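Local structure of polyprenyl synthetase (Nonlabens dokdonensis, 6KD7) at residues 175-180 / 192-197. The protein probably acts as a magnesium-dependent prenyltransferase that builds geranylgeranyl pyrophosphate by adding isoprene units to an allylic pyrophosphate. Numbering follows the deposited sequence.
Sequences CALQMG and ELIYDY
Leu177 overlaps both Ile194 and Tyr197 between two roughly antiparallel helices. Its CB meets Ile194 CG1 at 3.9 Å, the two side chains crossing at about a right angle. CG of Leu177 stands anti to its carbonyl carbon (chi1 -71°), and of the two methyls beyond it CD2 lies 4.1 Å from Ile194 CD1, whereas CD1 touches Tyr197 CD2 at 3.5 Å and, more loosely, CE2 of the same ring. Ile194 in turn reaches the backbone opposite: its CG2 sits 4.0 Å from both Leu177 C and Gln178 N. An alanine in place of Ile194 would probably open a gap beside Leu177, whose CB and CD2 would lose their contacts with CG1 and CD1, and would take CG2 away from the backbone at Leu177 and Gln178. On the flank, the end of the extended Gln178 side chain approaches CB, CG and CD1 of Tyr195, its amide plane turned 83° from the ring. The same ring passes Cys175 N, which lies 3.7 Å from Tyr195 CD1. The two segments run at 153° with their axes 7.7 Å apart, joining helices 158-183 and 188-215, consecutive members of the mainly helical fold of polyprenyl synthetases. Helix 42-54 closes over the apolar centre, Leu46 packing on Leu177 and Met53 on Ile194, while helix 123-150 borders the Gln178-Tyr195 flank, through Val132 and Glu139. Tyr197 OH shares a hydrogen bond with Ser319 OG, and the pyrophosphate lies about 13 Å from the Leu177 side chain. No hydrogen bond links the segments directly, so the fit rests on van der Waals contact: Leu177 against Ile194 and the Tyr197 ring, with the Gln178 amide end and Cys175 N beside the Tyr195 ring.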
loop_
_atom_site.group_PDB
_atom_site.type_symbol
_atom_site.label_atom_id
_atom_site.label_comp_id
_atom_site.label_asym_id
_atom_site.label_seq_id
_atom_site.Cartn_x
_atom_site.Cartn_y
_atom_site.Cartn_z
ATOM N N CYS A 175 43.158 8.233 -2.761
ATOM C CA CYS A 175 42.940 9.528 -3.414
ATOM C C CYS A 175 43.193 10.634 -2.400
ATOM O O CYS A 175 43.795 11.639 -2.768
ATOM C CB CYS A 175 41.531 9.576 -4.022
ATOM S SG CYS A 175 41.080 11.207 -4.631
ATOM N N ALA A 176 42.613 10.539 -1.201
ATOM C CA ALA A 176 42.778 11.557 -0.142
ATOM C C ALA A 176 44.288 11.773 0.124
ATOM O O ALA A 176 44.691 12.930 0.254
ATOM C CB ALA A 176 42.061 11.142 1.124
ATOM N N LEU A 177 45.071 10.702 0.225
ATOM C CA LEU A 177 46.536 10.786 0.474
ATOM C C LEU A 177 47.220 11.423 -0.753
ATOM O O LEU A 177 47.931 12.444 -0.576
ATOM C CB LEU A 177 47.077 9.386 0.768
ATOM C CG LEU A 177 46.659 8.824 2.125
ATOM C CD1 LEU A 177 46.839 7.338 2.149
ATOM C CD2 LEU A 177 47.435 9.463 3.259
ATOM N N GLN A 178 46.911 10.918 -1.953
ATOM C CA GLN A 178 47.468 11.433 -3.213
ATOM C C GLN A 178 47.198 12.926 -3.324
ATOM O O GLN A 178 48.145 13.626 -3.764
ATOM C CB GLN A 178 47.053 10.588 -4.404
ATOM C CG GLN A 178 47.597 11.169 -5.680
ATOM C CD GLN A 178 47.419 10.269 -6.865
ATOM O OE1 GLN A 178 47.877 10.640 -7.940
ATOM N NE2 GLN A 178 46.764 9.129 -6.721
ATOM N N MET A 179 46.052 13.440 -2.872
ATOM C CA MET A 179 45.743 14.881 -3.041
ATOM C C MET A 179 46.695 15.718 -2.166
ATOM O O MET A 179 46.944 16.921 -2.506
ATOM C CB MET A 179 44.279 15.229 -2.694
ATOM C CG MET A 179 43.306 14.648 -3.758
ATOM S SD MET A 179 41.548 14.665 -3.334
ATOM C CE MET A 179 41.270 16.376 -2.975
ATOM N N GLY A 180 47.078 15.209 -0.999
ATOM C CA GLY A 180 47.971 15.982 -0.103
ATOM C C GLY A 180 49.349 16.070 -0.722
ATOM O O GLY A 180 49.915 17.153 -0.744
ATOM N N GLU A 192 51.794 8.102 -6.624
ATOM C CA GLU A 192 51.282 6.726 -6.747
ATOM C C GLU A 192 51.739 5.874 -5.559
ATOM O O GLU A 192 51.029 4.939 -5.226
ATOM C CB GLU A 192 51.554 6.180 -8.146
ATOM C CG GLU A 192 50.995 7.094 -9.219
ATOM C CD GLU A 192 50.908 6.519 -10.618
ATOM O OE1 GLU A 192 50.085 7.010 -11.393
ATOM O OE2 GLU A 192 51.655 5.585 -10.916
ATOM N N LEU A 193 52.895 6.166 -4.960
ATOM C CA LEU A 193 53.364 5.287 -3.869
ATOM C C LEU A 193 52.434 5.563 -2.676
ATOM O O LEU A 193 52.026 4.605 -1.996
ATOM C CB LEU A 193 54.843 5.530 -3.541
ATOM C CG LEU A 193 55.859 4.918 -4.521
ATOM C CD1 LEU A 193 57.277 5.226 -4.056
ATOM C CD2 LEU A 193 55.714 3.421 -4.662
ATOM N N ILE A 194 52.168 6.826 -2.363
ATOM C CA ILE A 194 51.267 7.097 -1.207
ATOM C C ILE A 194 49.852 6.581 -1.518
ATOM O O ILE A 194 49.218 6.073 -0.609
ATOM C CB ILE A 194 51.357 8.534 -0.669
ATOM C CG1 ILE A 194 50.932 8.579 0.800
ATOM C CG2 ILE A 194 50.589 9.505 -1.544
ATOM C CD1 ILE A 194 51.157 9.892 1.475
ATOM N N TYR A 195 49.400 6.716 -2.765
ATOM C CA TYR A 195 48.100 6.166 -3.213
ATOM C C TYR A 195 48.030 4.691 -2.856
ATOM O O TYR A 195 47.061 4.278 -2.220
ATOM C CB TYR A 195 47.869 6.337 -4.712
ATOM C CG TYR A 195 46.544 5.835 -5.229
ATOM C CD1 TYR A 195 45.427 6.655 -5.260
ATOM C CD2 TYR A 195 46.424 4.568 -5.752
ATOM C CE1 TYR A 195 44.217 6.225 -5.793
ATOM C CE2 TYR A 195 45.222 4.118 -6.275
ATOM C CZ TYR A 195 44.101 4.932 -6.256
ATOM O OH TYR A 195 42.917 4.488 -6.776
ATOM N N ASP A 196 49.038 3.940 -3.249
ATOM C CA ASP A 196 49.120 2.479 -3.020
ATOM C C ASP A 196 49.022 2.151 -1.526
ATOM O O ASP A 196 48.390 1.128 -1.178
ATOM C CB ASP A 196 50.416 1.918 -3.597
ATOM C CG ASP A 196 50.459 1.901 -5.113
ATOM O OD1 ASP A 196 49.423 2.234 -5.759
ATOM O OD2 ASP A 196 51.525 1.520 -5.646
ATOM N N TYR A 197 49.715 2.909 -0.683
ATOM C CA TYR A 197 49.591 2.757 0.776
ATOM C C TYR A 197 48.089 2.829 1.114
ATOM O O TYR A 197 47.597 1.959 1.854
ATOM C CB TYR A 197 50.389 3.846 1.505
ATOM C CG TYR A 197 49.960 4.110 2.919
ATOM C CD1 TYR A 197 49.975 3.114 3.880
ATOM C CD2 TYR A 197 49.545 5.362 3.295
ATOM C CE1 TYR A 197 49.602 3.368 5.196
ATOM C CE2 TYR A 197 49.125 5.615 4.584
ATOM C CZ TYR A 197 49.131 4.607 5.529
ATOM O OH TYR A 197 48.688 4.887 6.782
#